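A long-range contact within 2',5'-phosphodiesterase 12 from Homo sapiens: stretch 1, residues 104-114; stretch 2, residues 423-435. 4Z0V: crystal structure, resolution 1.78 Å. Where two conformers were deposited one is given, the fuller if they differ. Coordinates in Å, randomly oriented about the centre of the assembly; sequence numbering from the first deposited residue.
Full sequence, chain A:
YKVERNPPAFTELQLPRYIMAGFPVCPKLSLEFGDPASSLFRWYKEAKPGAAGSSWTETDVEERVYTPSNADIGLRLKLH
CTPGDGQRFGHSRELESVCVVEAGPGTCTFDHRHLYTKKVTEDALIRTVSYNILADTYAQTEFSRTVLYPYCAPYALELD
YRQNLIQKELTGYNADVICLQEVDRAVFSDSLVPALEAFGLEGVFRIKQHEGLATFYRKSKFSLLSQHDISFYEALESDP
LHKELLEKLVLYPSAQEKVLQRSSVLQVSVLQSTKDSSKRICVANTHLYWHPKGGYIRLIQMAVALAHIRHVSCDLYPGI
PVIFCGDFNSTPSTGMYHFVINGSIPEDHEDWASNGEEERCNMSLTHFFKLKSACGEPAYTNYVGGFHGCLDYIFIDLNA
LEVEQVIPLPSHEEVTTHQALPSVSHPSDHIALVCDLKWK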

# COMPACT_ATOMS: atom_id res chain seq x y z
N GLY A 104 4.00 22.66 -6.95
CA GLY A 104 3.29 21.40 -7.00
C GLY A 104 1.84 21.65 -7.35
O GLY A 104 1.48 22.80 -7.59
N PRO A 105 0.96 20.62 -7.35
CA PRO A 105 -0.46 20.88 -7.62
C PRO A 105 -1.05 21.81 -6.56
O PRO A 105 -0.58 21.81 -5.41
CB PRO A 105 -1.10 19.49 -7.56
CG PRO A 105 -0.17 18.66 -6.75
CD PRO A 105 1.21 19.19 -7.07
N GLY A 106 -2.06 22.59 -6.93
CA GLY A 106 -2.71 23.51 -6.00
C GLY A 106 -3.37 22.82 -4.82
O GLY A 106 -3.27 23.27 -3.67
N THR A 107 -4.05 21.70 -5.10
CA THR A 107 -4.77 20.87 -4.12
C THR A 107 -4.58 19.40 -4.43
O THR A 107 -4.37 19.05 -5.58
CB THR A 107 -6.29 21.15 -4.13
OG1 THR A 107 -6.87 20.67 -5.36
CG2 THR A 107 -6.65 22.60 -3.88
N CYS A 108 -4.69 18.54 -3.41
CA CYS A 108 -4.67 17.08 -3.60
C CYS A 108 -5.84 16.58 -2.85
O CYS A 108 -6.16 17.14 -1.81
CB CYS A 108 -3.38 16.43 -3.12
SG CYS A 108 -1.94 16.81 -4.14
N THR A 109 -6.43 15.46 -3.30
CA THR A 109 -7.62 14.88 -2.66
C THR A 109 -7.34 14.47 -1.21
O THR A 109 -8.27 14.43 -0.40
CB THR A 109 -8.11 13.68 -3.45
OG1 THR A 109 -7.13 12.65 -3.36
CG2 THR A 109 -8.42 14.04 -4.90
N PHE A 110 -6.08 14.11 -0.90
CA PHE A 110 -5.76 13.68 0.45
C PHE A 110 -5.52 14.85 1.42
O PHE A 110 -5.35 14.59 2.61
CB PHE A 110 -4.54 12.74 0.40
CG PHE A 110 -3.36 13.26 -0.40
CD1 PHE A 110 -2.53 14.25 0.12
CD2 PHE A 110 -3.07 12.75 -1.67
CE1 PHE A 110 -1.42 14.70 -0.60
CE2 PHE A 110 -1.96 13.20 -2.39
CZ PHE A 110 -1.14 14.16 -1.85
N ASP A 111 -5.48 16.13 0.94
CA ASP A 111 -5.24 17.28 1.84
C ASP A 111 -6.28 17.35 2.97
O ASP A 111 -5.91 17.47 4.14
CB ASP A 111 -5.21 18.61 1.09
CG ASP A 111 -4.07 18.77 0.11
OD1 ASP A 111 -3.06 18.04 0.24
OD2 ASP A 111 -4.19 19.62 -0.79
N HIS A 112 -7.58 17.24 2.63
CA HIS A 112 -8.64 17.27 3.63
C HIS A 112 -8.58 16.01 4.51
O HIS A 112 -8.84 16.07 5.69
CB HIS A 112 -10.01 17.38 2.95
CG HIS A 112 -11.13 17.41 3.94
ND1 HIS A 112 -11.35 18.52 4.74
CD2 HIS A 112 -12.02 16.44 4.26
CE1 HIS A 112 -12.39 18.21 5.51
NE2 HIS A 112 -12.82 16.96 5.27
N ARG A 113 -8.20 14.87 3.91
CA ARG A 113 -8.13 13.59 4.63
C ARG A 113 -7.08 13.64 5.73
O ARG A 113 -7.30 13.07 6.79
CB ARG A 113 -7.80 12.47 3.62
CG ARG A 113 -8.85 12.37 2.51
CD ARG A 113 -8.64 11.11 1.69
NE ARG A 113 -9.24 9.95 2.35
CZ ARG A 113 -9.07 8.69 1.96
NH1 ARG A 113 -8.26 8.42 0.94
NH2 ARG A 113 -9.71 7.71 2.57
N HIS A 114 -6.01 14.41 5.51
CA HIS A 114 -4.93 14.55 6.48
C HIS A 114 -5.37 15.29 7.75
O HIS A 114 -4.74 15.12 8.78
CB HIS A 114 -3.72 15.24 5.85
CG HIS A 114 -2.93 14.33 4.96
ND1 HIS A 114 -2.02 14.83 4.07
CD2 HIS A 114 -2.94 12.97 4.87
CE1 HIS A 114 -1.49 13.78 3.46
NE2 HIS A 114 -2.03 12.63 3.90
N SER A 423 -5.40 11.87 -11.54
CA SER A 423 -5.44 13.26 -11.95
C SER A 423 -4.22 13.99 -11.43
O SER A 423 -3.42 13.45 -10.64
CB SER A 423 -6.71 13.93 -11.43
OG SER A 423 -6.59 14.16 -10.04
N VAL A 424 -4.15 15.29 -11.75
CA VAL A 424 -3.10 16.14 -11.20
C VAL A 424 -3.20 16.22 -9.65
O VAL A 424 -2.22 16.56 -9.00
CB VAL A 424 -3.17 17.57 -11.82
CG1 VAL A 424 -2.87 17.54 -13.31
CG2 VAL A 424 -4.53 18.23 -11.56
N SER A 425 -4.37 15.87 -9.06
CA SER A 425 -4.59 15.98 -7.63
C SER A 425 -4.71 14.62 -6.93
O SER A 425 -4.90 14.58 -5.72
CB SER A 425 -5.86 16.80 -7.38
OG SER A 425 -5.71 18.10 -7.94
N HIS A 426 -4.62 13.51 -7.69
CA HIS A 426 -4.83 12.17 -7.14
C HIS A 426 -3.96 11.17 -7.90
O HIS A 426 -4.13 11.00 -9.11
CB HIS A 426 -6.32 11.83 -7.26
CG HIS A 426 -6.67 10.61 -6.48
ND1 HIS A 426 -7.09 10.70 -5.17
CD2 HIS A 426 -6.58 9.31 -6.83
CE1 HIS A 426 -7.27 9.45 -4.76
NE2 HIS A 426 -7.00 8.58 -5.73
N PRO A 427 -3.00 10.52 -7.20
CA PRO A 427 -1.98 9.73 -7.92
C PRO A 427 -2.30 8.28 -8.28
O PRO A 427 -1.39 7.54 -8.63
CB PRO A 427 -0.80 9.77 -6.93
CG PRO A 427 -1.51 9.73 -5.56
CD PRO A 427 -2.65 10.68 -5.76
N SER A 428 -3.55 7.86 -8.19
CA SER A 428 -3.87 6.47 -8.54
C SER A 428 -5.26 6.43 -9.17
O SER A 428 -5.97 7.42 -9.10
CB SER A 428 -3.82 5.59 -7.28
OG SER A 428 -4.29 4.28 -7.60
N ASP A 429 -5.66 5.30 -9.78
CA ASP A 429 -7.04 5.17 -10.24
C ASP A 429 -7.90 4.64 -9.08
O ASP A 429 -9.12 4.60 -9.18
CB ASP A 429 -7.16 4.29 -11.50
CG ASP A 429 -6.55 2.91 -11.45
OD1 ASP A 429 -5.68 2.66 -10.59
OD2 ASP A 429 -6.82 2.12 -12.36
N HIS A 430 -7.25 4.26 -7.96
CA HIS A 430 -7.94 3.84 -6.73
C HIS A 430 -7.81 4.92 -5.67
O HIS A 430 -6.97 5.81 -5.78
CB HIS A 430 -7.36 2.52 -6.19
CG HIS A 430 -7.70 1.32 -7.01
ND1 HIS A 430 -8.55 0.33 -6.52
CD2 HIS A 430 -7.23 0.94 -8.22
CE1 HIS A 430 -8.60 -0.60 -7.47
NE2 HIS A 430 -7.83 -0.28 -8.51
N ILE A 431 -8.62 4.83 -4.62
CA ILE A 431 -8.61 5.74 -3.48
C ILE A 431 -8.16 4.96 -2.26
O ILE A 431 -8.70 3.88 -2.00
CB ILE A 431 -10.01 6.35 -3.31
CG1 ILE A 431 -10.46 7.10 -4.59
CG2 ILE A 431 -10.06 7.24 -2.07
CD1 ILE A 431 -11.97 7.51 -4.58
N ALA A 432 -7.19 5.50 -1.51
CA ALA A 432 -6.70 4.85 -0.31
C ALA A 432 -7.78 4.71 0.73
O ALA A 432 -8.58 5.65 0.93
CB ALA A 432 -5.54 5.65 0.30
N LEU A 433 -7.84 3.53 1.35
CA LEU A 433 -8.72 3.33 2.51
C LEU A 433 -7.91 3.55 3.75
O LEU A 433 -6.80 3.04 3.84
CB LEU A 433 -9.32 1.93 2.55
CG LEU A 433 -10.25 1.55 1.44
CD1 LEU A 433 -10.71 0.14 1.67
CD2 LEU A 433 -11.44 2.51 1.34
N VAL A 434 -8.41 4.35 4.69
CA VAL A 434 -7.68 4.63 5.94
C VAL A 434 -8.66 4.56 7.08
O VAL A 434 -9.72 5.20 7.02
CB VAL A 434 -6.98 6.03 5.91
CG1 VAL A 434 -6.04 6.21 7.11
CG2 VAL A 434 -6.25 6.28 4.59
N CYS A 435 -8.33 3.81 8.14
CA CYS A 435 -9.22 3.73 9.30
C CYS A 435 -8.41 3.54 10.56
O CYS A 435 -7.33 2.94 10.51
CB CYS A 435 -10.23 2.61 9.14
SG CYS A 435 -9.47 0.99 9.05

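A single carbonyl, Ala432 O, receives both terminal nitrogens of Arg113, at 2.8 Å from NH1 and 2.9 Å from NH2, so that both arms of the guanidinium converge on one backbone oxygen. The acceptor lies near the guanidinium plane, leaving one face free to pack against Val434 CG2, 4.3 Å from NH2. Arginine suits this buried site because its long side chain spans the gap between backbones still 9.1 Å apart at Arg113 CA and Val434 CA.

Nearer the start of both stretches the chains run much closer, with Cys108 CA 4.2 Å from Ser425 CA. Here Ser425 bonds in both directions: its OG donates to Thr107 O (2.9 Å), while its carbonyl O accepts from Thr109 N (3.0 Å) and also meets Cys108 CA at 3.3 Å in a CA-H...O contact. Serine suits the place because its short side chain puts a hydroxyl within reach of the Thr107 carbonyl. Thr109, in the p rotamer, directs OG1 to the ring edge of His426, forming a 2.7 Å hydrogen bond with ND1. The other ring nitrogen, His426 NE2, donates to His430 O (2.8 Å), which fixes the imidazole between the two partners.

Apolar contacts are sparser: the edge of Phe110 reaches Pro427, CE2 to CD at 4.3 Å. Together the stretches bury 440 Å².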